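Local coordinates for protein serine protease pet (Escherichia coli, PDB 4OM9) that acts as a secreted autotransporter enterotoxin, a serine protease whose passenger domain probably cleaves host proteins such as alpha-fodrin, at residues D418-F424 and F440-T446; N470-H474 and F636-I640; H485-Q491 and K510-L514; Q517-D522 and A619-S625. All coordinates share one frame; numbering follows the deposited sequence.

Interaction 1: residues D418-F424 and F440-T446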
loop_
_atom_site.group_PDB
_atom_site.type_symbol
_atom_site.label_atom_id
_atom_site.label_comp_id
_atom_site.label_asym_id
_atom_site.label_seq_id
_atom_site.Cartn_x
_atom_site.Cartn_y
_atom_site.Cartn_z
ATOM N N ASP A 418 9.199 23.744 -9.110
ATOM C CA ASP A 418 8.193 22.943 -8.419
ATOM C C ASP A 418 8.727 21.670 -7.751
ATOM O O ASP A 418 8.207 21.249 -6.712
ATOM C CB ASP A 418 7.079 22.583 -9.396
ATOM C CG ASP A 418 6.411 23.810 -9.978
ATOM O OD1 ASP A 418 6.613 24.916 -9.430
ATOM O OD2 ASP A 418 5.676 23.667 -10.976
ATOM N N TYR A 419 9.763 21.061 -8.323
ATOM C CA TYR A 419 10.234 19.795 -7.786
ATOM C C TYR A 419 11.486 19.906 -6.924
ATOM O O TYR A 419 12.061 18.888 -6.560
ATOM C CB TYR A 419 10.469 18.790 -8.929
ATOM C CG TYR A 419 9.340 18.759 -9.941
ATOM C CD1 TYR A 419 8.128 18.136 -9.653
ATOM C CD2 TYR A 419 9.469 19.391 -11.159
ATOM C CE1 TYR A 419 7.088 18.126 -10.576
ATOM C CE2 TYR A 419 8.443 19.387 -12.084
ATOM C CZ TYR A 419 7.257 18.763 -11.792
ATOM O OH TYR A 419 6.255 18.763 -12.739
ATOM N N ALA A 420 11.897 21.129 -6.581
ATOM C CA ALA A 420 13.107 21.348 -5.776
ATOM C C ALA A 420 14.316 20.687 -6.437
ATOM O O ALA A 420 15.269 20.268 -5.766
ATOM C CB ALA A 420 12.918 20.828 -4.361
ATOM N N GLY A 421 14.252 20.579 -7.761
ATOM C CA GLY A 421 15.362 20.096 -8.555
ATOM C C GLY A 421 15.864 18.697 -8.247
ATOM O O GLY A 421 17.054 18.438 -8.394
ATOM N N ILE A 422 14.974 17.798 -7.829
ATOM C CA ILE A 422 15.361 16.408 -7.659
ATOM C C ILE A 422 14.298 15.466 -8.254
ATOM O O ILE A 422 13.081 15.722 -8.232
ATOM C CB ILE A 422 15.660 16.093 -6.166
ATOM C CG1 ILE A 422 16.178 14.656 -6.006
ATOM C CG2 ILE A 422 14.458 16.405 -5.265
ATOM C CD1 ILE A 422 16.921 14.394 -4.712
ATOM N N PHE A 423 14.786 14.395 -8.854
ATOM C CA PHE A 423 13.978 13.545 -9.708
ATOM C C PHE A 423 14.428 12.131 -9.447
ATOM O O PHE A 423 15.627 11.870 -9.352
ATOM C CB PHE A 423 14.133 13.925 -11.190
ATOM C CG PHE A 423 13.831 15.375 -11.473
ATOM C CD1 PHE A 423 14.796 16.360 -11.255
ATOM C CD2 PHE A 423 12.574 15.760 -11.932
ATOM C CE1 PHE A 423 14.505 17.704 -11.480
ATOM C CE2 PHE A 423 12.278 17.100 -12.161
ATOM C CZ PHE A 423 13.243 18.069 -11.938
ATOM N N PHE A 424 13.459 11.232 -9.299
ATOM C CA PHE A 424 13.724 9.855 -8.956
ATOM C C PHE A 424 13.126 8.978 -10.031
ATOM O O PHE A 424 11.907 8.918 -10.116
ATOM C CB PHE A 424 13.098 9.479 -7.614
ATOM C CG PHE A 424 13.333 10.473 -6.493
ATOM C CD1 PHE A 424 12.591 11.638 -6.405
ATOM C CD2 PHE A 424 14.239 10.192 -5.483
ATOM C CE1 PHE A 424 12.806 12.541 -5.367
ATOM C CE2 PHE A 424 14.442 11.083 -4.426
ATOM C CZ PHE A 424 13.740 12.262 -4.374
ATOM N N PHE A 440 8.105 21.127 -1.337
ATOM C CA PHE A 440 7.897 20.863 -2.743
ATOM C C PHE A 440 6.504 21.335 -3.144
ATOM O O PHE A 440 5.522 21.106 -2.426
ATOM C CB PHE A 440 8.011 19.364 -3.077
ATOM C CG PHE A 440 9.274 18.691 -2.601
ATOM C CD1 PHE A 440 9.424 18.317 -1.277
ATOM C CD2 PHE A 440 10.269 18.327 -3.516
ATOM C CE1 PHE A 440 10.560 17.654 -0.850
ATOM C CE2 PHE A 440 11.403 17.658 -3.106
ATOM C CZ PHE A 440 11.552 17.326 -1.766
ATOM N N LYS A 441 6.405 21.985 -4.286
ATOM C CA LYS A 441 5.140 22.080 -4.962
ATOM C C LYS A 441 4.702 20.642 -5.326
ATOM O O LYS A 441 3.543 20.269 -5.153
ATOM C CB LYS A 441 5.283 22.947 -6.202
ATOM C CG LYS A 441 3.997 23.411 -6.829
ATOM C CD LYS A 441 3.751 24.895 -6.558
ATOM C CE LYS A 441 2.770 25.456 -7.588
ATOM N NZ LYS A 441 1.630 24.505 -7.861
ATOM N N LYS A 442 5.664 19.846 -5.811
ATOM C CA LYS A 442 5.462 18.449 -6.222
ATOM C C LYS A 442 6.760 17.643 -6.070
ATOM O O LYS A 442 7.832 18.122 -6.446
ATOM C CB LYS A 442 4.981 18.364 -7.678
ATOM C CG LYS A 442 3.500 18.614 -7.872
ATOM C CD LYS A 442 3.063 18.429 -9.321
ATOM C CE LYS A 442 3.494 19.595 -10.206
ATOM N NZ LYS A 442 2.658 19.676 -11.440
ATOM N N ILE A 443 6.678 16.435 -5.510
ATOM C CA ILE A 443 7.834 15.543 -5.542
ATOM C C ILE A 443 7.834 14.747 -6.839
ATOM O O ILE A 443 6.844 14.080 -7.149
ATOM C CB ILE A 443 7.856 14.541 -4.395
ATOM C CG1 ILE A 443 7.774 15.241 -3.057
ATOM C CG2 ILE A 443 9.118 13.692 -4.482
ATOM C CD1 ILE A 443 6.960 14.429 -2.006
ATOM N N ALA A 444 8.932 14.802 -7.587
ATOM C CA ALA A 444 9.004 14.079 -8.848
ATOM C C ALA A 444 9.544 12.653 -8.679
ATOM O O ALA A 444 10.730 12.376 -8.937
ATOM C CB ALA A 444 9.839 14.843 -9.845
ATOM N N ALA A 445 8.640 11.751 -8.280
ATOM C CA ALA A 445 8.961 10.366 -7.973
ATOM C C ALA A 445 8.173 9.498 -8.909
ATOM O O ALA A 445 6.994 9.779 -9.096
ATOM C CB ALA A 445 8.618 10.056 -6.525
ATOM N N THR A 446 8.789 8.478 -9.529
ATOM C CA THR A 446 8.013 7.611 -10.428
ATOM C C THR A 446 7.405 6.432 -9.709
ATOM O O THR A 446 6.389 5.936 -10.134
ATOM C CB THR A 446 8.833 7.047 -11.631
ATOM O OG1 THR A 446 9.874 6.162 -11.175
ATOM C CG2 THR A 446 9.472 8.145 -12.341
HETATM O O HOH W 1 2.821 25.284 -10.919
HETATM O O HOH W 2 11.176 16.369 -6.604
#

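Interaction 2: residues N470-H474 and F636-I640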
loop_
_atom_site.group_PDB
_atom_site.type_symbol
_atom_site.label_atom_id
_atom_site.label_comp_id
_atom_site.label_asym_id
_atom_site.label_seq_id
_atom_site.Cartn_x
_atom_site.Cartn_y
_atom_site.Cartn_z
ATOM N N ASN A 470 -4.359 18.418 -8.812
ATOM C CA ASN A 470 -4.263 16.989 -8.596
ATOM C C ASN A 470 -2.852 16.501 -8.843
ATOM O O ASN A 470 -2.280 16.722 -9.916
ATOM C CB ASN A 470 -5.223 16.238 -9.511
ATOM C CG ASN A 470 -6.652 16.238 -9.004
ATOM O OD1 ASN A 470 -6.972 16.821 -7.960
ATOM N ND2 ASN A 470 -7.524 15.594 -9.757
ATOM N N TYR A 471 -2.297 15.848 -7.835
ATOM C CA TYR A 471 -0.944 15.342 -7.914
ATOM C C TYR A 471 -0.831 14.072 -7.073
ATOM O O TYR A 471 -1.384 13.989 -5.960
ATOM C CB TYR A 471 0.078 16.395 -7.454
ATOM C CG TYR A 471 1.355 15.749 -6.975
ATOM C CD1 TYR A 471 2.296 15.247 -7.874
ATOM C CD2 TYR A 471 1.603 15.601 -5.624
ATOM C CE1 TYR A 471 3.459 14.622 -7.424
ATOM C CE2 TYR A 471 2.747 14.996 -5.174
ATOM C CZ TYR A 471 3.673 14.506 -6.071
ATOM O OH TYR A 471 4.797 13.895 -5.574
ATOM N N ILE A 472 -0.144 13.067 -7.611
ATOM C CA ILE A 472 0.062 11.840 -6.854
ATOM C C ILE A 472 1.537 11.642 -6.509
ATOM O O ILE A 472 2.376 11.613 -7.390
ATOM C CB ILE A 472 -0.448 10.604 -7.613
ATOM C CG1 ILE A 472 -1.854 10.861 -8.154
ATOM C CG2 ILE A 472 -0.433 9.388 -6.693
ATOM C CD1 ILE A 472 -2.506 9.643 -8.822
ATOM N N TYR A 473 1.830 11.517 -5.217
ATOM C CA TYR A 473 3.152 11.120 -4.768
ATOM C C TYR A 473 3.162 9.604 -4.738
ATOM O O TYR A 473 2.386 8.989 -3.983
ATOM C CB TYR A 473 3.485 11.713 -3.394
ATOM C CG TYR A 473 4.817 11.258 -2.828
ATOM C CD1 TYR A 473 6.000 11.368 -3.582
ATOM C CD2 TYR A 473 4.905 10.745 -1.533
ATOM C CE1 TYR A 473 7.216 10.956 -3.063
ATOM C CE2 TYR A 473 6.114 10.328 -1.005
ATOM C CZ TYR A 473 7.271 10.441 -1.770
ATOM O OH TYR A 473 8.478 10.017 -1.245
ATOM N N HIS A 474 3.994 9.010 -5.599
ATOM C CA HIS A 474 4.134 7.567 -5.700
ATOM C C HIS A 474 5.141 7.006 -4.684
ATOM O O HIS A 474 5.224 5.797 -4.499
ATOM C CB HIS A 474 4.586 7.164 -7.105
ATOM C CG HIS A 474 3.539 7.306 -8.179
ATOM N ND1 HIS A 474 2.316 6.663 -8.135
ATOM C CD2 HIS A 474 3.590 7.947 -9.374
ATOM C CE1 HIS A 474 1.637 6.942 -9.240
ATOM N NE2 HIS A 474 2.387 7.714 -10.004
ATOM N N PHE A 636 9.621 15.970 -15.470
ATOM C CA PHE A 636 8.648 15.083 -14.856
ATOM C C PHE A 636 7.305 15.240 -15.529
ATOM O O PHE A 636 6.872 16.360 -15.804
ATOM C CB PHE A 636 8.549 15.392 -13.372
ATOM C CG PHE A 636 7.461 14.663 -12.656
ATOM C CD1 PHE A 636 7.688 13.405 -12.114
ATOM C CD2 PHE A 636 6.221 15.257 -12.487
ATOM C CE1 PHE A 636 6.682 12.760 -11.421
ATOM C CE2 PHE A 636 5.209 14.608 -11.800
ATOM C CZ PHE A 636 5.436 13.365 -11.264
ATOM N N ARG A 637 6.663 14.107 -15.793
ATOM C CA ARG A 637 5.356 14.061 -16.433
ATOM C C ARG A 637 4.379 13.329 -15.509
ATOM O O ARG A 637 4.771 12.411 -14.776
ATOM C CB ARG A 637 5.458 13.368 -17.807
ATOM C CG ARG A 637 5.144 11.861 -17.779
ATOM C CD ARG A 637 6.179 10.929 -18.415
ATOM N NE ARG A 637 5.967 10.720 -19.846
ATOM C CZ ARG A 637 6.428 9.681 -20.543
ATOM N NH1 ARG A 637 7.111 8.708 -19.954
ATOM N NH2 ARG A 637 6.187 9.606 -21.842
ATOM N N GLN A 638 3.117 13.752 -15.508
ATOM C CA GLN A 638 2.077 13.024 -14.779
ATOM C C GLN A 638 0.720 13.314 -15.399
ATOM O O GLN A 638 0.440 14.439 -15.787
ATOM C CB GLN A 638 2.075 13.379 -13.281
ATOM C CG GLN A 638 1.060 12.555 -12.450
ATOM C CD GLN A 638 1.282 12.651 -10.930
ATOM O OE1 GLN A 638 0.854 13.612 -10.269
ATOM N NE2 GLN A 638 1.930 11.635 -10.369
ATOM N N ASP A 639 -0.099 12.274 -15.525
ATOM C CA ASP A 639 -1.438 12.395 -16.086
ATOM C C ASP A 639 -2.379 11.523 -15.280
ATOM O O ASP A 639 -2.255 10.301 -15.255
ATOM C CB ASP A 639 -1.472 11.989 -17.562
ATOM C CG ASP A 639 -2.775 12.376 -18.242
ATOM O OD1 ASP A 639 -3.690 12.864 -17.554
ATOM O OD2 ASP A 639 -2.888 12.201 -19.467
ATOM N N ILE A 640 -3.330 12.169 -14.626
ATOM C CA ILE A 640 -4.143 11.512 -13.629
ATOM C C ILE A 640 -5.552 11.225 -14.122
ATOM O O ILE A 640 -6.209 12.088 -14.698
ATOM C CB ILE A 640 -4.207 12.361 -12.350
ATOM C CG1 ILE A 640 -2.837 12.382 -11.684
ATOM C CG2 ILE A 640 -5.230 11.803 -11.382
ATOM C CD1 ILE A 640 -2.734 13.407 -10.618
#

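Interaction 3: residues H485-Q491 and K510-L514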
loop_
_atom_site.group_PDB
_atom_site.type_symbol
_atom_site.label_atom_id
_atom_site.label_comp_id
_atom_site.label_asym_id
_atom_site.label_seq_id
_atom_site.Cartn_x
_atom_site.Cartn_y
_atom_site.Cartn_z
ATOM N N HIS A 485 0.278 19.566 4.182
ATOM C CA HIS A 485 -0.302 19.997 2.914
ATOM C C HIS A 485 -1.154 21.253 3.196
ATOM O O HIS A 485 -2.362 21.158 3.311
ATOM C CB HIS A 485 -1.116 18.845 2.310
ATOM C CG HIS A 485 -1.768 19.148 0.999
ATOM N ND1 HIS A 485 -1.112 19.766 -0.043
ATOM C CD2 HIS A 485 -3.011 18.872 0.542
ATOM C CE1 HIS A 485 -1.924 19.872 -1.076
ATOM N NE2 HIS A 485 -3.084 19.336 -0.749
ATOM N N HIS A 486 -0.496 22.412 3.354
ATOM C CA HIS A 486 -1.148 23.682 3.714
ATOM C C HIS A 486 -1.253 24.660 2.547
ATOM O O HIS A 486 -0.273 24.922 1.841
ATOM C CB HIS A 486 -0.389 24.383 4.834
ATOM C CG HIS A 486 -0.291 23.598 6.103
ATOM N ND1 HIS A 486 0.398 24.057 7.198
ATOM C CD2 HIS A 486 -0.808 22.391 6.446
ATOM C CE1 HIS A 486 0.300 23.170 8.182
ATOM N NE2 HIS A 486 -0.420 22.152 7.749
ATOM N N LEU A 487 -2.435 25.223 2.352
ATOM C CA LEU A 487 -2.583 26.307 1.391
ATOM C C LEU A 487 -3.221 27.499 2.085
ATOM O O LEU A 487 -3.909 27.333 3.091
ATOM C CB LEU A 487 -3.392 25.860 0.180
ATOM C CG LEU A 487 -2.530 25.084 -0.822
ATOM C CD1 LEU A 487 -3.353 24.535 -1.943
ATOM C CD2 LEU A 487 -1.480 26.019 -1.377
ATOM N N ASP A 488 -2.963 28.697 1.560
ATOM C CA ASP A 488 -3.386 29.945 2.196
ATOM C C ASP A 488 -4.877 30.192 2.075
ATOM O O ASP A 488 -5.483 30.865 2.912
ATOM C CB ASP A 488 -2.633 31.133 1.592
ATOM C CG ASP A 488 -1.257 31.311 2.186
ATOM O OD1 ASP A 488 -0.978 30.674 3.223
ATOM O OD2 ASP A 488 -0.459 32.098 1.627
ATOM N N THR A 489 -5.443 29.660 1.003
ATOM C CA THR A 489 -6.852 29.812 0.693
ATOM C C THR A 489 -7.469 28.439 0.386
ATOM O O THR A 489 -6.826 27.567 -0.220
ATOM C CB THR A 489 -7.032 30.800 -0.483
ATOM O OG1 THR A 489 -7.526 32.047 0.023
ATOM C CG2 THR A 489 -7.993 30.282 -1.527
ATOM N N LYS A 490 -8.700 28.245 0.849
ATOM C CA LYS A 490 -9.436 27.011 0.642
ATOM C C LYS A 490 -9.516 26.682 -0.842
ATOM O O LYS A 490 -10.090 27.449 -1.617
ATOM C CB LYS A 490 -10.845 27.136 1.242
ATOM C CG LYS A 490 -11.645 25.847 1.316
ATOM C CD LYS A 490 -13.071 26.163 1.779
ATOM C CE LYS A 490 -13.822 24.916 2.212
ATOM N NZ LYS A 490 -13.470 23.712 1.416
ATOM N N GLN A 491 -8.921 25.550 -1.225
ATOM C CA GLN A 491 -8.844 25.116 -2.623
ATOM C C GLN A 491 -9.191 23.626 -2.740
ATOM O O GLN A 491 -8.365 22.761 -2.448
ATOM C CB GLN A 491 -7.439 25.384 -3.210
ATOM C CG GLN A 491 -7.106 26.853 -3.398
ATOM C CD GLN A 491 -5.614 27.099 -3.630
ATOM O OE1 GLN A 491 -4.958 26.364 -4.371
ATOM N NE2 GLN A 491 -5.074 28.136 -2.986
ATOM N N LYS A 510 -4.430 21.762 5.664
ATOM C CA LYS A 510 -5.213 22.981 5.762
ATOM C C LYS A 510 -5.577 23.455 4.374
ATOM O O LYS A 510 -4.695 23.608 3.516
ATOM C CB LYS A 510 -4.445 24.065 6.520
ATOM C CG LYS A 510 -4.153 23.706 7.959
ATOM C CD LYS A 510 -3.193 24.694 8.617
ATOM C CE LYS A 510 -2.440 24.012 9.749
ATOM N NZ LYS A 510 -2.331 24.851 10.966
ATOM N N ASN A 511 -6.881 23.626 4.157
ATOM C CA ASN A 511 -7.430 24.297 2.986
ATOM C C ASN A 511 -7.342 23.521 1.669
ATOM O O ASN A 511 -7.822 24.011 0.649
ATOM C CB ASN A 511 -6.760 25.683 2.815
ATOM C CG ASN A 511 -7.357 26.750 3.755
ATOM O OD1 ASN A 511 -8.527 26.679 4.114
ATOM N ND2 ASN A 511 -6.545 27.735 4.148
ATOM N N ALA A 512 -6.764 22.320 1.687
ATOM C CA ALA A 512 -6.553 21.538 0.455
ATOM C C ALA A 512 -6.675 20.037 0.718
ATOM O O ALA A 512 -6.198 19.554 1.731
ATOM C CB ALA A 512 -5.172 21.858 -0.154
ATOM N N PRO A 513 -7.309 19.286 -0.193
ATOM C CA PRO A 513 -7.646 17.891 0.139
ATOM C C PRO A 513 -6.461 16.910 0.175
ATOM O O PRO A 513 -5.478 17.048 -0.549
ATOM C CB PRO A 513 -8.624 17.484 -0.979
ATOM C CG PRO A 513 -8.993 18.769 -1.682
ATOM C CD PRO A 513 -7.810 19.668 -1.522
ATOM N N LEU A 514 -6.587 15.920 1.050
ATOM C CA LEU A 514 -5.678 14.801 1.117
ATOM C C LEU A 514 -6.431 13.512 0.775
ATOM O O LEU A 514 -7.587 13.314 1.179
ATOM C CB LEU A 514 -5.043 14.680 2.498
ATOM C CG LEU A 514 -3.903 13.653 2.529
ATOM C CD1 LEU A 514 -2.632 14.283 1.975
ATOM C CD2 LEU A 514 -3.670 13.124 3.922
#

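Interaction 4: residues Q517-D522 and A619-S625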
loop_
_atom_site.group_PDB
_atom_site.type_symbol
_atom_site.label_atom_id
_atom_site.label_comp_id
_atom_site.label_asym_id
_atom_site.label_seq_id
_atom_site.Cartn_x
_atom_site.Cartn_y
_atom_site.Cartn_z
ATOM N N GLN A 517 -4.637 6.220 -0.576
ATOM C CA GLN A 517 -5.134 5.079 -1.335
ATOM C C GLN A 517 -4.014 4.120 -1.657
ATOM O O GLN A 517 -2.834 4.488 -1.573
ATOM C CB GLN A 517 -5.795 5.534 -2.642
ATOM C CG GLN A 517 -4.800 6.151 -3.631
ATOM C CD GLN A 517 -5.318 6.184 -5.067
ATOM O OE1 GLN A 517 -6.322 6.840 -5.371
ATOM N NE2 GLN A 517 -4.608 5.489 -5.966
ATOM N N GLY A 518 -4.385 2.905 -2.065
ATOM C CA GLY A 518 -3.414 1.951 -2.568
ATOM C C GLY A 518 -2.891 2.332 -3.950
ATOM O O GLY A 518 -3.295 3.337 -4.542
ATOM N N HIS A 519 -1.994 1.516 -4.482
ATOM C CA HIS A 519 -1.422 1.806 -5.790
ATOM C C HIS A 519 -1.784 0.715 -6.790
ATOM O O HIS A 519 -1.590 -0.486 -6.533
ATOM C CB HIS A 519 0.111 1.978 -5.693
ATOM C CG HIS A 519 0.802 2.037 -7.023
ATOM N ND1 HIS A 519 0.713 3.132 -7.866
ATOM C CD2 HIS A 519 1.596 1.139 -7.659
ATOM C CE1 HIS A 519 1.411 2.894 -8.963
ATOM N NE2 HIS A 519 1.960 1.693 -8.860
ATOM N N ALA A 520 -2.350 1.132 -7.917
ATOM C CA ALA A 520 -2.709 0.188 -8.967
ATOM C C ALA A 520 -1.411 -0.336 -9.566
ATOM O O ALA A 520 -0.532 0.449 -9.961
ATOM C CB ALA A 520 -3.576 0.844 -10.030
ATOM N N THR A 521 -1.265 -1.653 -9.592
ATOM C CA THR A 521 -0.002 -2.247 -10.038
ATOM C C THR A 521 0.307 -1.821 -11.467
ATOM O O THR A 521 -0.545 -1.847 -12.324
ATOM C CB THR A 521 -0.060 -3.765 -9.880
ATOM O OG1 THR A 521 -0.057 -4.060 -8.476
ATOM C CG2 THR A 521 1.143 -4.457 -10.558
ATOM N N ASP A 522 1.515 -1.348 -11.706
ATOM C CA ASP A 522 1.899 -0.961 -13.068
ATOM C C ASP A 522 2.141 -2.176 -13.966
ATOM O O ASP A 522 2.698 -3.183 -13.528
ATOM C CB ASP A 522 3.164 -0.087 -13.063
ATOM C CG ASP A 522 3.028 1.138 -12.181
ATOM O OD1 ASP A 522 2.207 2.009 -12.521
ATOM O OD2 ASP A 522 3.748 1.242 -11.166
ATOM N N ALA A 619 -10.918 6.486 -6.759
ATOM C CA ALA A 619 -9.495 6.191 -6.716
ATOM C C ALA A 619 -8.803 6.850 -7.901
ATOM O O ALA A 619 -9.436 7.161 -8.911
ATOM C CB ALA A 619 -9.256 4.690 -6.698
ATOM N N TYR A 620 -7.505 7.089 -7.751
ATOM C CA TYR A 620 -6.737 7.801 -8.767
ATOM C C TYR A 620 -5.628 6.937 -9.346
ATOM O O TYR A 620 -4.974 6.180 -8.636
ATOM C CB TYR A 620 -6.148 9.091 -8.183
ATOM C CG TYR A 620 -7.222 10.015 -7.622
ATOM C CD1 TYR A 620 -7.820 9.744 -6.396
ATOM C CD2 TYR A 620 -7.642 11.145 -8.324
ATOM C CE1 TYR A 620 -8.802 10.562 -5.886
ATOM C CE2 TYR A 620 -8.625 11.971 -7.815
ATOM C CZ TYR A 620 -9.194 11.674 -6.591
ATOM O OH TYR A 620 -10.169 12.460 -6.056
ATOM N N ILE A 621 -5.424 7.041 -10.648
ATOM C CA ILE A 621 -4.275 6.385 -11.260
ATOM C C ILE A 621 -3.523 7.379 -12.124
ATOM O O ILE A 621 -4.079 8.412 -12.540
ATOM C CB ILE A 621 -4.672 5.158 -12.107
ATOM C CG1 ILE A 621 -5.515 5.572 -13.309
ATOM C CG2 ILE A 621 -5.409 4.146 -11.259
ATOM C CD1 ILE A 621 -5.835 4.413 -14.276
ATOM N N ASP A 622 -2.261 7.036 -12.389
ATOM C CA ASP A 622 -1.318 7.870 -13.114
ATOM C C ASP A 622 -0.979 7.139 -14.402
ATOM O O ASP A 622 -0.397 6.062 -14.369
ATOM C CB ASP A 622 -0.079 8.126 -12.229
ATOM C CG ASP A 622 1.072 8.875 -12.947
ATOM O OD1 ASP A 622 0.886 9.406 -14.064
ATOM O OD2 ASP A 622 2.169 8.942 -12.348
ATOM N N LEU A 623 -1.362 7.706 -15.537
ATOM C CA LEU A 623 -1.051 7.102 -16.816
ATOM C C LEU A 623 0.464 7.008 -17.124
ATOM O O LEU A 623 0.863 6.323 -18.072
ATOM C CB LEU A 623 -1.754 7.862 -17.929
ATOM C CG LEU A 623 -3.281 7.726 -17.881
ATOM C CD1 LEU A 623 -3.937 8.485 -19.029
ATOM C CD2 LEU A 623 -3.696 6.246 -17.894
ATOM N N TYR A 624 1.300 7.674 -16.330
ATOM C CA TYR A 624 2.738 7.570 -16.521
ATOM C C TYR A 624 3.421 7.106 -15.260
ATOM O O TYR A 624 4.641 7.281 -15.093
ATOM C CB TYR A 624 3.340 8.892 -16.960
ATOM C CG TYR A 624 2.834 9.393 -18.281
ATOM C CD1 TYR A 624 3.194 8.760 -19.467
ATOM C CD2 TYR A 624 2.013 10.515 -18.352
ATOM C CE1 TYR A 624 2.743 9.223 -20.692
ATOM C CE2 TYR A 624 1.545 10.979 -19.573
ATOM C CZ TYR A 624 1.918 10.330 -20.741
ATOM O OH TYR A 624 1.471 10.790 -21.958
ATOM N N SER A 625 2.635 6.516 -14.376
ATOM C CA SER A 625 3.170 5.819 -13.220
ATOM C C SER A 625 4.316 4.867 -13.625
ATOM O O SER A 625 4.190 4.089 -14.579
ATOM C CB SER A 625 2.038 5.044 -12.534
ATOM O OG SER A 625 2.537 4.224 -11.506
HETATM O O HOH W 3 -2.656 4.318 -8.298
#

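Interaction 1: residues D418-F424 and F440-T446
F424 and A445 pair as parallel neighbours on successive coils of the right-handed beta-helix of this autotransporter passenger domain. F424 N donates to A444 O at 3.0 Å, and T446 N returns a bond to F424 O, giving the parallel pattern in which one residue uses both its amide and its carbonyl. The tight part surrounds A444: its CB lies 3.6 Å from F423 CD2 and 3.7 Å from Y419 CD1, and F636 packs on it as well. F440 turns its ring edge to I422 CG2, and its CE2 is 3.7 Å from A420 CB. A water joins the two segments beside this packing, donating to Y419 O and I422 O and accepting from A444 N. The other end is looser. D418 and K441 run side by side and partly exposed, their charged atoms D418 OD2 and K441 NZ 5.2 Å apart and linked through a water, weakly on the lysine side. There K442 N donates to D418 O from above the carbonyl plane, 39° out of it.

Interaction 2: residues N470-H474 and F636-I640
Q638 reaches from a loop to the edge of strand 471-473, a rung of the beta-helix, and its amide satisfies both backbone polar atoms of I472. OE1 accepts from I472 N at 2.9 Å with an N-H...O angle of 171°, the donor tilted 32° from the carbonyl plane. NE2 donates to I472 O at 3.0 Å along an almost straight line, on a lone pair of that carbonyl. The two bonds fix the rotation of the amide, and the side chain, with CG anti to the backbone N (chi1 -176°) and extended beyond it, spans the distance to the strand. NE2 has a further, weak bond to D622. The other edge is occupied by backbone bonds from Y471 and Y473 to R495, I497 and D499 of the next coil. Y471 OH is satisfied by I443 O, and H474 uses NE2 towards D622 and ND1, weakly, towards D499. I640 CD1 packs on I472 CG1 at 3.7 Å and also lies 3.4 Å from the carbonyl oxygen N470 O.

Interaction 3: residues H485-Q491 and K510-L514
H486 and K510 pair as parallel neighbours where two successive coils of the beta-helix leave their strands. The lysine passes over the imidazole: CE stands 3.6 Å from the ring centroid, 28° off the normal, a CH-pi contact offset toward the rim at CE1 and NE2. Both first torsions set CG anti to the carbonyl carbon (chi1 -60° and -63°), so that the two chains leave the same face of the strand pair and cross obliquely. In the backbone, K510 N donates to H485 O and L487 N to K510 O. H485 is turned differently, its CG anti to the backbone N, and brings NE2 to 3.3 Å from A512 CB; the polar ends of this ring are held by V465 O and A494 O. L487 CD1 meets the same methyl at 3.7 Å. N511, at positive phi, sits within the loop 487-491. Its ND2 donates to L487 O at 2.9 Å, the acceptor lying in the amide plane. The end of the K490 chain leads off to a salt bridge with D492. At N511 the backbones meet again, Q491 N donating to N511 O at 2.7 Å through a straight N-H...O.

Interaction 4: residues Q517-D522 and A619-S625
Q517 and Y620 make the amide-to-backbone bonds. OE1 accepts from Y620 N at 2.7 Å and NE2 donates to Y620 O at 2.8 Å, each in the plane of the accepting carbonyl and on a lone pair. NE2 also bonds G518 O and D499 OD1, so its two hydrogens are shared among three acceptors. Q517 has its CG between the backbone N and the carbonyl carbon (chi1 67°), which turns the amide toward strand 618-622. The amide plane of Q517 is turned 41° from the Y620 ring, and OE1 lies at the ring edge, 3.4 Å from CD1. Water is the second kind of link: one molecule accepts from A520 N and donates to Y620 O. Strand 514-520 belongs to the coils of the beta-helix, whereas strand 618-622 pairs antiparallel with 640-644 in an excursion laid against it. Charged and hydroxyl groups gather at the other end. H519 NE2 donates to D522 OD2 at 3.0 Å, with OD2 in the imidazole plane but the nitrogen well above the carboxylate plane. ND1 bonds D499, and the two carboxylates would probably favour a protonated ring. S625 OG lies 2.5 Å from D522 OD1, a very short bond whose exact length is doubtful. S625 closes a type I turn from D622, whose OD1 accepts from Y624 N in an Asx turn. Apolar contact is slight: A520 CB meets I621 CG2 at 4.0 Å.

Interactions 1, 2 and 4 form a continuous group, while interaction 3 lies apart, its centre 18 to 23 Å from the others. Interactions 1 and 2, with centres 10 Å apart, join through the bond from Y471 OH to I443 O (2.6 Å) and through F636, which packs on A444 and Y419. Interactions 2 and 4, with centres 9 Å apart, meet at D622, whose OD2 is 2.7 Å from H474 NE2, and between D639 O and L623 N, 2.8 Å apart. The excursion 619-640 thus lies against coils 418-446, 470-474 and 517-522. No catalytic residue is identified in any of the four; D522 of interaction 4 has a backbone bond to G21, near the start of the chain.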